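Local coordinates for In2-1 family protein, glutathione transferase lambda3 (Populus trichocarpa, PDB 4PQI) that binds glutathione and probably acts as a thiol transferase, being a monomeric Lambda-class glutathione transferase of a land plant, at residues A[35-40]-A[60-65]; A[42-47]-A[83-88]; A[51-56]-A[109-114]; A[153-158]-A[203-208]. All blocks are in the same frame, centred on the assembly; numbering follows the deposited sequence.

Contact 1. Residues A[35-40]-A[60-65]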
# COMPACT_ATOMS: atom_id res chain seq x y z
N LEU A 35 5.18 12.15 -7.09
CA LEU A 35 5.29 11.13 -6.04
C LEU A 35 6.65 10.42 -6.13
O LEU A 35 6.87 9.62 -7.04
CB LEU A 35 4.17 10.10 -6.21
CG LEU A 35 4.16 8.96 -5.20
CD1 LEU A 35 3.93 9.51 -3.78
CD2 LEU A 35 3.09 7.94 -5.57
N TYR A 36 7.55 10.73 -5.19
CA TYR A 36 8.86 10.08 -5.11
C TYR A 36 8.63 8.72 -4.49
O TYR A 36 8.00 8.61 -3.43
CB TYR A 36 9.83 10.92 -4.26
CG TYR A 36 10.13 12.26 -4.90
CD1 TYR A 36 11.18 12.40 -5.80
CD2 TYR A 36 9.32 13.36 -4.66
CE1 TYR A 36 11.43 13.63 -6.42
CE2 TYR A 36 9.56 14.58 -5.27
CZ TYR A 36 10.62 14.71 -6.15
OH TYR A 36 10.86 15.93 -6.76
N THR A 37 9.10 7.67 -5.15
CA THR A 37 8.66 6.33 -4.82
C THR A 37 9.70 5.27 -5.19
O THR A 37 10.75 5.60 -5.73
CB THR A 37 7.32 6.04 -5.52
OG1 THR A 37 6.81 4.78 -5.08
CG2 THR A 37 7.48 6.03 -7.03
N CYS A 38 9.40 4.02 -4.84
CA CYS A 38 10.17 2.86 -5.26
C CYS A 38 9.15 1.78 -5.59
O CYS A 38 8.23 1.52 -4.81
CB CYS A 38 11.13 2.39 -4.14
SG CYS A 38 11.84 0.70 -4.38
N TYR A 39 9.28 1.16 -6.76
CA TYR A 39 8.23 0.29 -7.28
C TYR A 39 7.90 -0.93 -6.42
O TYR A 39 6.80 -1.48 -6.52
CB TYR A 39 8.55 -0.18 -8.70
CG TYR A 39 8.39 0.87 -9.78
CD1 TYR A 39 7.24 1.64 -9.87
CD2 TYR A 39 9.41 1.09 -10.71
CE1 TYR A 39 7.10 2.60 -10.88
CE2 TYR A 39 9.28 2.04 -11.71
CZ TYR A 39 8.13 2.78 -11.80
OH TYR A 39 8.02 3.72 -12.82
N THR A 40 8.84 -1.36 -5.58
CA THR A 40 8.60 -2.55 -4.76
C THR A 40 8.34 -2.20 -3.30
O THR A 40 8.22 -3.10 -2.47
CB THR A 40 9.79 -3.54 -4.83
OG1 THR A 40 10.98 -2.87 -4.40
CG2 THR A 40 9.98 -4.08 -6.25
N ILE A 60 -0.45 13.20 -10.99
CA ILE A 60 0.63 12.85 -10.07
C ILE A 60 1.72 12.06 -10.78
O ILE A 60 1.59 10.85 -10.99
CB ILE A 60 0.10 12.03 -8.88
CG1 ILE A 60 -1.00 12.80 -8.14
CG2 ILE A 60 1.25 11.61 -7.94
CD1 ILE A 60 -1.74 11.96 -7.09
N LYS A 61 2.81 12.74 -11.13
CA LYS A 61 3.92 12.11 -11.83
C LYS A 61 4.67 11.18 -10.88
O LYS A 61 4.95 11.54 -9.73
CB LYS A 61 4.86 13.17 -12.39
CG LYS A 61 4.21 14.16 -13.35
CD LYS A 61 3.49 13.45 -14.49
CE LYS A 61 2.92 14.42 -15.52
NZ LYS A 61 2.08 13.68 -16.53
N LEU A 62 5.00 9.97 -11.33
CA LEU A 62 5.89 9.11 -10.55
C LEU A 62 7.38 9.45 -10.76
O LEU A 62 7.83 9.69 -11.88
CB LEU A 62 5.66 7.64 -10.90
CG LEU A 62 4.24 7.11 -10.70
CD1 LEU A 62 4.16 5.65 -11.11
CD2 LEU A 62 3.81 7.31 -9.26
N VAL A 63 8.13 9.47 -9.67
CA VAL A 63 9.59 9.56 -9.73
C VAL A 63 10.11 8.35 -8.97
O VAL A 63 10.29 8.41 -7.75
CB VAL A 63 10.10 10.84 -9.06
CG1 VAL A 63 11.62 10.96 -9.21
CG2 VAL A 63 9.41 12.07 -9.64
N PRO A 64 10.31 7.21 -9.67
CA PRO A 64 10.80 6.00 -8.99
C PRO A 64 12.33 6.00 -8.81
O PRO A 64 13.08 6.41 -9.70
CB PRO A 64 10.34 4.89 -9.93
CG PRO A 64 10.45 5.52 -11.30
CD PRO A 64 9.99 6.96 -11.09
N LEU A 65 12.77 5.55 -7.64
CA LEU A 65 14.17 5.56 -7.26
C LEU A 65 14.63 4.15 -7.01
O LEU A 65 13.84 3.29 -6.63
CB LEU A 65 14.35 6.35 -5.95
CG LEU A 65 13.76 7.76 -5.91
CD1 LEU A 65 13.89 8.40 -4.52
CD2 LEU A 65 14.43 8.61 -7.00
O HOH W 1 11.70 1.91 -8.09
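Y39 and P64 meet where strand 33-37 gives way to the loop that carries C38. With CG anti to its own carbonyl carbon (chi1 -74°), the Y39 side chain lies alongside P64, the two pointing the same way. Its ring takes the pyrrolidine of P64 over one face, a CH-pi contact with P64 CB 3.8 Å from the ring centroid. Followed outward from CB, Y39 first meets P64 at the ring, where CD2 and CE2 lie 4.0 and 3.5 Å from P64 CB; CE1 has L62 CD1 near the ring plane, and at the tip OH lies 3.4 Å from P64 CG while bonding to the carbonyl of A16. A water bridges the Y39 N-H to the carbonyl of L65.

Behind this corner the two strands pair in parallel. L35 N reaches K61 O at 2.7 Å, V63 N bonds to L35 O, T37 N to V63 O, and L65 N to T37 O at 2.8 Å. L35 and L62 lie side by side on one face of the sheet, as do Y36 and V63 on the other, where Y36 CD1 meets V63 CG1 at 3.7 Å.

The strands belong to the right-handed beta-alpha-beta unit of the thioredoxin-like N-terminal domain. Strand 60-64 is the outermost, strand 33-37 has strand 86-89 on its other side, helix 42-54 covers the face of L35, T37 and L62, and helix 73-78 packs against Y36 and L65.

Contact 2. Residues A[42-47]-A[83-88]. With GSH (glutathione), chain B.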
# COMPACT_ATOMS: atom_id res chain seq x y z
N PRO A 42 6.17 -1.35 -0.26
CA PRO A 42 4.76 -1.53 0.09
C PRO A 42 4.13 -0.27 0.70
O PRO A 42 2.92 -0.07 0.55
CB PRO A 42 4.78 -2.71 1.08
CG PRO A 42 6.14 -2.69 1.66
CD PRO A 42 7.07 -2.15 0.60
N PHE A 43 4.92 0.58 1.36
CA PHE A 43 4.36 1.83 1.89
C PHE A 43 4.00 2.75 0.74
O PHE A 43 2.91 3.33 0.71
CB PHE A 43 5.33 2.52 2.86
CG PHE A 43 5.60 1.74 4.11
CD1 PHE A 43 4.72 1.78 5.18
CD2 PHE A 43 6.75 0.96 4.21
CE1 PHE A 43 4.98 1.06 6.34
CE2 PHE A 43 7.02 0.24 5.36
CZ PHE A 43 6.12 0.28 6.43
N ALA A 44 4.92 2.88 -0.22
CA ALA A 44 4.66 3.65 -1.43
C ALA A 44 3.52 3.03 -2.26
O ALA A 44 2.73 3.75 -2.87
CB ALA A 44 5.93 3.75 -2.27
N GLN A 45 3.44 1.70 -2.29
CA GLN A 45 2.38 1.05 -3.04
C GLN A 45 1.01 1.53 -2.60
O GLN A 45 0.13 1.71 -3.43
CB GLN A 45 2.47 -0.46 -2.92
CG GLN A 45 1.51 -1.19 -3.85
CD GLN A 45 1.63 -2.68 -3.74
OE1 GLN A 45 2.36 -3.19 -2.87
NE2 GLN A 45 0.94 -3.41 -4.62
N ARG A 46 0.83 1.75 -1.29
CA ARG A 46 -0.41 2.33 -0.78
C ARG A 46 -0.78 3.58 -1.57
O ARG A 46 -1.90 3.72 -2.04
CB ARG A 46 -0.27 2.70 0.69
CG ARG A 46 -0.26 1.54 1.67
CD ARG A 46 0.25 2.01 3.03
NE ARG A 46 0.05 1.03 4.10
CZ ARG A 46 0.53 1.17 5.34
NH1 ARG A 46 1.27 2.23 5.66
NH2 ARG A 46 0.29 0.24 6.25
N VAL A 47 0.17 4.50 -1.73
CA VAL A 47 -0.16 5.76 -2.38
C VAL A 47 -0.37 5.54 -3.87
O VAL A 47 -1.27 6.14 -4.49
CB VAL A 47 0.94 6.81 -2.15
CG1 VAL A 47 0.48 8.16 -2.66
CG2 VAL A 47 1.29 6.89 -0.66
N LYS A 83 13.22 8.71 2.90
CA LYS A 83 12.40 7.52 2.71
C LYS A 83 11.35 7.82 1.65
O LYS A 83 11.06 8.99 1.40
CB LYS A 83 11.67 7.13 3.99
CG LYS A 83 12.56 6.71 5.16
CD LYS A 83 11.70 6.22 6.31
CE LYS A 83 12.54 6.05 7.58
NZ LYS A 83 13.79 5.29 7.30
N VAL A 84 10.78 6.77 1.07
CA VAL A 84 9.64 6.90 0.15
C VAL A 84 8.42 6.22 0.80
O VAL A 84 8.58 5.31 1.61
CB VAL A 84 9.95 6.33 -1.26
CG1 VAL A 84 10.98 7.20 -1.97
CG2 VAL A 84 10.40 4.87 -1.21
N PRO A 85 7.21 6.68 0.48
CA PRO A 85 6.90 7.77 -0.46
C PRO A 85 6.99 9.18 0.12
O PRO A 85 6.85 9.39 1.32
CB PRO A 85 5.46 7.49 -0.85
CG PRO A 85 4.87 6.84 0.39
CD PRO A 85 5.98 6.00 0.96
N SER A 86 7.19 10.16 -0.76
CA SER A 86 6.93 11.54 -0.41
C SER A 86 6.20 12.17 -1.59
O SER A 86 6.37 11.77 -2.74
CB SER A 86 8.22 12.30 -0.06
OG SER A 86 9.09 12.37 -1.18
N LEU A 87 5.35 13.14 -1.30
CA LEU A 87 4.58 13.77 -2.35
C LEU A 87 4.93 15.25 -2.44
O LEU A 87 4.90 15.97 -1.43
CB LEU A 87 3.09 13.63 -2.05
CG LEU A 87 2.16 14.18 -3.13
CD1 LEU A 87 2.02 13.18 -4.27
CD2 LEU A 87 0.81 14.46 -2.48
N GLU A 88 5.24 15.68 -3.66
CA GLU A 88 5.52 17.08 -3.95
C GLU A 88 4.27 17.74 -4.49
O GLU A 88 3.81 17.41 -5.59
CB GLU A 88 6.62 17.18 -5.02
CG GLU A 88 6.92 18.62 -5.47
CD GLU A 88 7.99 18.68 -6.53
OE1 GLU A 88 8.73 17.68 -6.66
OE2 GLU A 88 8.09 19.73 -7.23
N1 GSH B . 6.39 5.12 7.89
CA1 GSH B . 6.81 5.36 6.52
C1 GSH B . 5.60 5.44 5.62
O11 GSH B . 5.56 6.23 4.65
O12 GSH B . 4.60 4.73 5.85
CB1 GSH B . 7.76 4.24 6.08
CG1 GSH B . 8.16 4.33 4.61
CD1 GSH B . 9.37 3.46 4.39
OE1 GSH B . 10.01 2.86 5.49
N2 GSH B . 9.82 3.25 3.16
CA2 GSH B . 11.01 2.43 2.99
C2 GSH B . 12.23 3.28 2.76
O2 GSH B . 12.13 4.50 2.08
CB2 GSH B . 10.83 1.47 1.81
SG2 GSH B . 9.95 -0.03 2.29
N3 GSH B . 13.39 2.82 3.22
CA3 GSH B . 14.64 3.31 2.67
C3 GSH B . 15.47 3.94 3.76
O31 GSH B . 16.57 4.47 3.49
O32 GSH B . 15.05 3.92 4.95
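The phenyl ring of F43 is the flat group at the centre, and its CB lies 4.0 Å from P85 CD. Over one face of the ring sits the gamma-glutamyl part of glutathione, its CB1 3.8 Å above the plane and over the centre; the sulphur SG2 lies at the edge, in plane. The carboxylate oxygen O12 lies over the rim of the same face, 3.0 Å from F43 CD1, and approaches the R46 guanidinium obliquely. CG of F43 stands anti to the carbonyl carbon (chi1 -65°), which carries the ring away from P85 and under the ligand.

P85 instead spends its ring on the helix. Its CD rests 3.5 Å from A44 N and also touches the A44 methyl, while CG meets V47 CG2 at 3.7 Å, the two side chains crossing obliquely. The peptide bond before P85 is cis, which marks the cis-proline loop of the thioredoxin fold, a feature shared by glutathione transferases. It sets the backbone of V84 against the ligand in an antiparallel fashion: V84 N donates to glutathione O2 at 2.8 Å, and glutathione N2 donates back to V84 O at 2.9 Å, so the cysteinyl part is gripped through both backbone polar atoms of one residue. K83, bent at its last torsion (chi4 -48°), brings NZ to within 3.0 Å of the glycyl carboxylate oxygen O32. S97, R70 and E96 add further hydrogen bonds to the ligand, and S97 OG also receives NH1 of R46, whose NE is held by A181 O on helix 177-197.

Contact 3. Residues A[51-56]-A[109-114]. With CA (calcium ion), chain E.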
# COMPACT_ATOMS: atom_id res chain seq x y z
N ARG A 51 -3.62 6.70 -5.99
CA ARG A 51 -3.43 7.55 -7.18
C ARG A 51 -4.18 6.99 -8.38
O ARG A 51 -4.90 7.71 -9.09
CB ARG A 51 -1.94 7.64 -7.50
CG ARG A 51 -1.59 8.27 -8.85
CD ARG A 51 -0.08 8.15 -9.06
NE ARG A 51 0.40 8.51 -10.39
CZ ARG A 51 0.60 7.66 -11.40
NH1 ARG A 51 0.33 6.37 -11.28
NH2 ARG A 51 1.07 8.12 -12.54
N ASN A 52 -4.00 5.69 -8.60
CA ASN A 52 -4.59 4.99 -9.73
C ASN A 52 -6.12 4.97 -9.63
O ASN A 52 -6.81 5.41 -10.56
CB ASN A 52 -4.03 3.55 -9.81
CG ASN A 52 -2.54 3.51 -10.19
OD1 ASN A 52 -1.93 4.54 -10.47
ND2 ASN A 52 -1.97 2.31 -10.20
N PHE A 53 -6.64 4.50 -8.51
CA PHE A 53 -8.09 4.39 -8.33
C PHE A 53 -8.84 5.71 -8.52
O PHE A 53 -9.86 5.76 -9.20
CB PHE A 53 -8.41 3.79 -6.96
CG PHE A 53 -9.83 3.34 -6.84
CD1 PHE A 53 -10.19 2.04 -7.17
CD2 PHE A 53 -10.81 4.22 -6.40
CE1 PHE A 53 -11.50 1.61 -7.06
CE2 PHE A 53 -12.14 3.80 -6.29
CZ PHE A 53 -12.48 2.49 -6.61
N LYS A 54 -8.32 6.79 -7.95
CA LYS A 54 -8.99 8.09 -8.05
C LYS A 54 -8.85 8.73 -9.44
O LYS A 54 -9.52 9.72 -9.75
CB LYS A 54 -8.53 9.03 -6.93
CG LYS A 54 -8.78 8.50 -5.52
CD LYS A 54 -8.51 9.55 -4.43
CE LYS A 54 -9.43 10.76 -4.56
NZ LYS A 54 -10.74 10.56 -3.86
N GLY A 55 -8.02 8.12 -10.29
CA GLY A 55 -7.82 8.58 -11.65
C GLY A 55 -6.85 9.73 -11.70
O GLY A 55 -6.98 10.61 -12.54
N LEU A 56 -5.88 9.73 -10.80
CA LEU A 56 -4.91 10.83 -10.70
C LEU A 56 -3.54 10.54 -11.33
O LEU A 56 -2.54 11.13 -10.95
CB LEU A 56 -4.72 11.24 -9.23
CG LEU A 56 -5.99 11.60 -8.47
CD1 LEU A 56 -5.74 11.74 -6.96
CD2 LEU A 56 -6.60 12.88 -9.03
N GLU A 109 -9.32 15.30 -6.76
CA GLU A 109 -10.52 14.83 -7.45
C GLU A 109 -10.54 13.31 -7.53
O GLU A 109 -9.53 12.66 -7.29
CB GLU A 109 -10.59 15.41 -8.86
CG GLU A 109 -10.53 16.92 -8.89
CD GLU A 109 -10.81 17.48 -10.27
OE1 GLU A 109 -11.57 18.47 -10.36
OE2 GLU A 109 -10.25 16.93 -11.25
N GLY A 110 -11.70 12.75 -7.87
CA GLY A 110 -11.82 11.33 -8.10
C GLY A 110 -12.86 10.71 -7.18
O GLY A 110 -13.29 11.36 -6.23
N PRO A 111 -13.25 9.45 -7.46
CA PRO A 111 -14.20 8.68 -6.65
C PRO A 111 -13.74 8.51 -5.22
O PRO A 111 -12.54 8.50 -4.93
CB PRO A 111 -14.22 7.31 -7.34
CG PRO A 111 -12.95 7.25 -8.11
CD PRO A 111 -12.75 8.66 -8.59
N SER A 112 -14.71 8.34 -4.32
CA SER A 112 -14.48 8.30 -2.89
C SER A 112 -13.80 7.00 -2.44
O SER A 112 -14.15 5.92 -2.90
CB SER A 112 -15.81 8.48 -2.14
OG SER A 112 -15.61 9.17 -0.92
N LEU A 113 -12.82 7.13 -1.56
CA LEU A 113 -12.19 5.98 -0.93
C LEU A 113 -12.41 5.97 0.59
O LEU A 113 -11.73 5.24 1.32
CB LEU A 113 -10.69 5.92 -1.27
CG LEU A 113 -10.42 5.44 -2.71
CD1 LEU A 113 -8.95 5.59 -3.06
CD2 LEU A 113 -10.87 3.99 -2.89
N LEU A 114 -13.35 6.79 1.06
CA LEU A 114 -13.86 6.70 2.43
C LEU A 114 -15.37 6.91 2.37
O LEU A 114 -15.83 7.87 1.75
CB LEU A 114 -13.23 7.75 3.35
CG LEU A 114 -11.83 7.49 3.90
CD1 LEU A 114 -11.33 8.69 4.67
CD2 LEU A 114 -11.81 6.24 4.79
CA CA E . -6.88 12.49 -14.02
O HOH W 2 -6.07 13.69 -16.25
O HOH W 3 -5.29 11.06 -14.89
O HOH W 4 -8.84 11.43 -15.15
O HOH W 5 -8.65 13.53 -12.59
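K54 O lies 3.3 Å from G110 CA where helix 42-54 ends in a Schellman motif, G55 turning to positive phi (82°) while L56 N bonds back to R51 O and G55 N to N52 O. A side chain at G110 would clash with that carbonyl. The K54 chain folds over the passing loop, bent at its last two torsions, its CE 3.3 Å from E109 O and its NZ bonded to P111 O at 2.9 Å from above the carbonyl plane. The same ammonium forms a salt bridge with E105 of helix 97-107, whose carboxylate also takes L113 N and S112 OG. An alanine in place of K54 would probably leave the P111 carbonyl and E105 without their ammonium partner. The loop 109-114 runs over the helix end as it passes from the thioredoxin-like domain to the helical one, the linker of the GST fold. F53 CD2 touches L113 CD2 at 3.5 Å, and P111 CG touches CE2 of the same ring at 4.0 Å, the two side chains lying obliquely. L56 CD2 meets E109 O at 3.4 Å. On the turn itself, G55 O binds a calcium ion at 2.4 Å together with E59 and four waters.

Contact 4. Residues A[153-158]-A[203-208]. Unlike the reference sequence in segment 153-158: H156 (reference Tyr).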
# COMPACT_ATOMS: atom_id res chain seq x y z
N ALA A 153 -2.53 -11.82 14.49
CA ALA A 153 -2.62 -10.62 13.67
C ALA A 153 -3.51 -10.84 12.45
O ALA A 153 -4.32 -9.98 12.10
CB ALA A 153 -1.23 -10.10 13.30
N PHE A 154 -3.37 -11.99 11.79
CA PHE A 154 -4.31 -12.33 10.72
C PHE A 154 -5.73 -12.58 11.26
O PHE A 154 -6.71 -12.30 10.58
CB PHE A 154 -3.81 -13.51 9.88
CG PHE A 154 -2.56 -13.19 9.11
CD1 PHE A 154 -2.61 -12.33 8.01
CD2 PHE A 154 -1.33 -13.70 9.50
CE1 PHE A 154 -1.46 -12.00 7.30
CE2 PHE A 154 -0.17 -13.39 8.79
CZ PHE A 154 -0.23 -12.53 7.70
N ASP A 155 -5.83 -13.11 12.48
CA ASP A 155 -7.13 -13.32 13.11
C ASP A 155 -7.81 -11.96 13.32
O ASP A 155 -9.01 -11.81 13.12
CB ASP A 155 -6.99 -14.05 14.45
CG ASP A 155 -6.77 -15.55 14.29
OD1 ASP A 155 -6.71 -16.04 13.14
OD2 ASP A 155 -6.65 -16.24 15.33
N HIS A 156 -7.04 -10.96 13.74
CA HIS A 156 -7.58 -9.63 13.93
C HIS A 156 -8.19 -9.11 12.62
O HIS A 156 -9.29 -8.57 12.61
CB HIS A 156 -6.51 -8.68 14.46
CG HIS A 156 -7.06 -7.55 15.29
ND1 HIS A 156 -7.76 -7.77 16.46
CD2 HIS A 156 -7.04 -6.21 15.10
CE1 HIS A 156 -8.13 -6.61 16.97
NE2 HIS A 156 -7.71 -5.65 16.16
N LEU A 157 -7.50 -9.33 11.50
CA LEU A 157 -8.07 -8.92 10.21
C LEU A 157 -9.30 -9.75 9.82
O LEU A 157 -10.28 -9.20 9.31
CB LEU A 157 -7.02 -8.97 9.10
CG LEU A 157 -5.80 -8.09 9.27
CD1 LEU A 157 -4.98 -8.12 8.00
CD2 LEU A 157 -6.19 -6.68 9.63
N GLU A 158 -9.24 -11.05 10.06
CA GLU A 158 -10.40 -11.92 9.82
C GLU A 158 -11.62 -11.44 10.60
O GLU A 158 -12.73 -11.30 10.05
CB GLU A 158 -10.07 -13.38 10.19
CG GLU A 158 -11.24 -14.36 10.06
CD GLU A 158 -11.67 -14.55 8.62
OE1 GLU A 158 -10.95 -14.09 7.71
OE2 GLU A 158 -12.74 -15.14 8.39
N ALA A 203 -5.98 -20.14 5.55
CA ALA A 203 -6.54 -21.31 6.23
C ALA A 203 -7.28 -20.91 7.50
O ALA A 203 -6.68 -20.37 8.43
CB ALA A 203 -5.46 -22.31 6.53
N GLY A 204 -8.59 -21.18 7.55
CA GLY A 204 -9.40 -20.86 8.71
C GLY A 204 -9.86 -19.42 8.75
O GLY A 204 -10.49 -18.97 9.72
N ARG A 205 -9.54 -18.68 7.68
CA ARG A 205 -9.84 -17.26 7.57
C ARG A 205 -10.57 -16.98 6.26
O ARG A 205 -10.03 -16.38 5.32
CB ARG A 205 -8.57 -16.41 7.70
CG ARG A 205 -7.81 -16.70 8.98
CD ARG A 205 -6.71 -15.69 9.32
NE ARG A 205 -6.02 -16.14 10.52
CZ ARG A 205 -4.94 -16.92 10.53
NH1 ARG A 205 -4.40 -17.31 9.38
NH2 ARG A 205 -4.39 -17.29 11.68
N GLN A 206 -11.82 -17.42 6.23
CA GLN A 206 -12.68 -17.34 5.06
C GLN A 206 -12.82 -15.92 4.53
O GLN A 206 -12.68 -15.67 3.33
CB GLN A 206 -14.07 -17.89 5.42
CG GLN A 206 -14.14 -19.40 5.63
CD GLN A 206 -13.10 -19.95 6.60
OE1 GLN A 206 -12.30 -20.83 6.25
NE2 GLN A 206 -13.10 -19.44 7.83
N LYS A 207 -13.11 -14.98 5.43
CA LYS A 207 -13.37 -13.60 5.04
C LYS A 207 -12.11 -12.93 4.51
O LYS A 207 -12.17 -12.08 3.63
CB LYS A 207 -13.91 -12.82 6.23
CG LYS A 207 -15.29 -13.25 6.70
CD LYS A 207 -16.34 -12.85 5.69
CE LYS A 207 -17.74 -13.05 6.23
NZ LYS A 207 -18.74 -12.61 5.22
N LEU A 208 -10.97 -13.32 5.06
CA LEU A 208 -9.69 -12.78 4.61
C LEU A 208 -9.42 -13.26 3.18
O LEU A 208 -8.94 -12.49 2.33
CB LEU A 208 -8.56 -13.20 5.55
CG LEU A 208 -7.17 -12.59 5.32
CD1 LEU A 208 -7.18 -11.08 5.57
CD2 LEU A 208 -6.13 -13.28 6.19
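E158 meets the start of helix 206-215 with both carboxylate oxygens. OE1 accepts L208 N at 2.8 Å and OE2 accepts K207 N at 3.0 Å, each through its syn lone pair, so one carboxylate takes two successive amides of the first helical turn. CG stands anti to the backbone N (chi1 177°) and the chain then bends at its second torsion, which brings the carboxylate against CA and CB of R205, the N-cap residue. A negative charge here would probably be favoured by the partial positive charge of the helix start. A glutamine in its place would probably lose that charge and, with an amide NH2 replacing one oxygen, leave K207 N or L208 N without an acceptor.

One turn back along helix 151-160, D155 forms a salt bridge with R205. Its OD1 receives NE at 2.7 Å, nearly in the guanidinium plane (7° out), and NH2 more weakly at 3.0 Å. The methylene of F154 lies over one face of the same guanidinium, CB 3.5 Å from R205 NE. An extended chain from CG to NE lets R205 reach across to helix 151-160; NH1 also bonds to I201 O and NH2 to the Y199 hydroxyl.

Apolar contacts continue inward: L208 CD2 touches F154 CD1, and L208 CD1 touches L157 CB, both at 4.1 Å. F154 meets F134 of helix 118-139 edge to face and packs on L189 and L193 of helix 177-197, placing this junction within the all-helical C-terminal domain of the GST fold.

Overall arrangement
Contacts 1 and 2 are buried and share the thioredoxin-like sheet: they touch through Y36, which bonds to S86 and E88, and their segments alternate along the chain. Contact 1 rests on parallel strand pairing, contact 2 on apolar packing round a cis-proline with glutathione beside it. Helix 42-54 serves contacts 2 and 3 at its two ends; contact 3 is partly exposed, with lysine and calcium chemistry at the closing turn, and R51 ties it to contact 1 through I60. Contact 4 stands apart in the helical domain, about 27 Å centre to centre from contact 2, buried yet held by carboxylates acting on a helix start and an arginine.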